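Local coordinates for protein putative mandelate racemase (PDB 2OX4) that binds magnesium and, as a member of the mandelate racemase branch of the enolase superfamily, probably acts as a lyase of the dehydratase type, at residues I10-T15 with G47-A52. Numbering follows the deposited sequence.
Sequences IFHVHT and GGSAAA. With GOL (glycerol), chain Q.
A glycerol molecule, probably carried over from the crystallisation liquor, bridges a strand and a helix start that share no direct hydrogen bond. Its O3 lies 2.8 Å from His12 NE2, a hydrogen bond in which either atom could be the donor. Its central hydroxyl O2 accepts from two successive amides at the helix N-terminus, the first being Gly47 N at 2.9 Å. Gly48 N follows at 3.0 Å from the same O2, both bonds close to straight; the helix dipole may strengthen this grip.

His12 reaches the glycerol because its CG is anti to the backbone N (chi1 -174°), which stands the imidazole up off the sheet and alongside the first helical turn. Gly48 O sits over one ring face, 3.7 Å above the plane and displaced toward the rim. Ser49 OG lies at the ring edge, 3.4 Å from His12 CE1, but its hydrogen bonds go to Asp57 and Lys56 of the second subunit. One turn further along the helix, Ala52 CB packs 4.0 Å from His12 CB, and Ile10 CG2 flanks it more loosely. Gly48 permits this closeness: a CB at that position would run into glycerol O3 and crowd His12 NE2. An alanine in place of His12 lacks the imidazole, so the glycerol would probably be held less firmly and the strand would lose much of its packing against Gly48 and Ser49.

Strand 10-13 and helix 48-52 run almost antiparallel, at 170°, with axes 8.9 Å apart. Such helix-on-sheet packing, strand 5-13 of an antiparallel sheet under helix 48-62, is characteristic of the N-terminal α+β capping domain of the enolase superfamily.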
loop_
_atom_site.group_PDB
_atom_site.type_symbol
_atom_site.label_atom_id
_atom_site.label_comp_id
_atom_site.label_asym_id
_atom_site.label_seq_id
_atom_site.Cartn_x
_atom_site.Cartn_y
_atom_site.Cartn_z
ATOM N N ILE C 10 2.999 8.123 -48.554
ATOM C CA ILE C 10 2.889 8.945 -47.346
ATOM C C ILE C 10 2.882 10.415 -47.739
ATOM O O ILE C 10 3.762 10.864 -48.467
ATOM C CB ILE C 10 4.048 8.657 -46.343
ATOM C CG1 ILE C 10 4.044 7.182 -45.943
ATOM C CG2 ILE C 10 3.938 9.550 -45.100
ATOM C CD1 ILE C 10 5.436 6.618 -45.798
ATOM N N PHE C 11 1.886 11.148 -47.249
ATOM C CA PHE C 11 1.690 12.551 -47.613
ATOM C C PHE C 11 1.862 13.408 -46.370
ATOM O O PHE C 11 1.005 13.397 -45.489
ATOM C CB PHE C 11 0.266 12.764 -48.153
ATOM C CG PHE C 11 -0.085 11.885 -49.321
ATOM C CD1 PHE C 11 -0.592 10.600 -49.124
ATOM C CD2 PHE C 11 0.061 12.352 -50.621
ATOM C CE1 PHE C 11 -0.917 9.785 -50.197
ATOM C CE2 PHE C 11 -0.261 11.546 -51.703
ATOM C CZ PHE C 11 -0.758 10.263 -51.498
ATOM N N HIS C 12 2.966 14.141 -46.293
ATOM C CA HIS C 12 3.129 15.116 -45.228
ATOM C C HIS C 12 2.676 16.474 -45.803
ATOM O O HIS C 12 3.424 17.150 -46.528
ATOM C CB HIS C 12 4.580 15.136 -44.716
ATOM C CG HIS C 12 4.791 16.012 -43.517
ATOM N ND1 HIS C 12 6.047 16.361 -43.061
ATOM C CD2 HIS C 12 3.907 16.609 -42.678
ATOM C CE1 HIS C 12 5.929 17.137 -41.998
ATOM N NE2 HIS C 12 4.642 17.304 -41.743
ATOM N N VAL C 13 1.424 16.821 -45.517
ATOM C CA VAL C 13 0.728 17.922 -46.205
ATOM C C VAL C 13 1.433 19.233 -45.878
ATOM O O VAL C 13 1.836 19.457 -44.728
ATOM C CB VAL C 13 -0.770 18.001 -45.796
ATOM C CG1 VAL C 13 -1.459 19.206 -46.474
ATOM C CG2 VAL C 13 -1.490 16.717 -46.177
ATOM N N HIS C 14 1.623 20.078 -46.897
ATOM C CA HIS C 14 2.261 21.380 -46.713
ATOM C C HIS C 14 1.477 22.276 -45.757
ATOM O O HIS C 14 0.266 22.100 -45.587
ATOM C CB HIS C 14 2.441 22.077 -48.067
ATOM C CG HIS C 14 3.400 21.381 -48.984
ATOM N ND1 HIS C 14 3.387 21.565 -50.351
ATOM C CD2 HIS C 14 4.403 20.506 -48.731
ATOM C CE1 HIS C 14 4.340 20.831 -50.900
ATOM N NE2 HIS C 14 4.972 20.180 -49.939
ATOM N N THR C 15 2.173 23.228 -45.137
ATOM C CA THR C 15 1.584 24.085 -44.098
ATOM C C THR C 15 0.186 24.569 -44.465
ATOM O O THR C 15 -0.016 25.167 -45.522
ATOM C CB THR C 15 2.488 25.288 -43.798
ATOM O OG1 THR C 15 3.799 24.815 -43.496
ATOM C CG2 THR C 15 1.956 26.098 -42.613
ATOM N N GLY C 47 6.573 18.101 -34.641
ATOM C CA GLY C 47 6.963 16.695 -34.751
ATOM C C GLY C 47 6.392 15.935 -35.933
ATOM O O GLY C 47 6.676 14.747 -36.093
ATOM N N GLY C 48 5.626 16.615 -36.786
ATOM C CA GLY C 48 5.055 15.963 -37.976
ATOM C C GLY C 48 6.030 15.293 -38.926
ATOM O O GLY C 48 5.687 14.280 -39.550
ATOM N N SER C 49 7.243 15.845 -39.064
ATOM C CA SER C 49 8.238 15.228 -39.943
ATOM C C SER C 49 8.708 13.897 -39.370
ATOM O O SER C 49 9.065 13.002 -40.111
ATOM C CB SER C 49 9.441 16.154 -40.211
ATOM O OG SER C 49 9.024 17.416 -40.734
ATOM N N ALA C 50 8.672 13.778 -38.043
ATOM C CA ALA C 50 9.016 12.522 -37.376
ATOM C C ALA C 50 7.938 11.469 -37.664
ATOM O O ALA C 50 8.251 10.305 -37.874
ATOM C CB ALA C 50 9.180 12.746 -35.876
ATOM N N ALA C 51 6.674 11.894 -37.680
ATOM C CA ALA C 51 5.572 11.027 -38.096
ATOM C C ALA C 51 5.733 10.553 -39.554
ATOM O O ALA C 51 5.573 9.368 -39.848
ATOM C CB ALA C 51 4.215 11.735 -37.888
ATOM N N ALA C 52 6.090 11.464 -40.462
ATOM C CA ALA C 52 6.316 11.062 -41.850
ATOM C C ALA C 52 7.464 10.050 -41.939
ATOM O O ALA C 52 7.388 9.080 -42.698
ATOM C CB ALA C 52 6.581 12.288 -42.734
HETATM C C1 GOL Q . 7.059 21.031 -37.444
HETATM O O1 GOL Q . 6.795 21.959 -36.413
HETATM C C2 GOL Q . 5.759 20.381 -37.874
HETATM O O2 GOL Q . 5.304 19.606 -36.797
HETATM C C3 GOL Q . 6.015 19.465 -39.063
HETATM O O3 GOL Q . 4.762 18.989 -39.494
#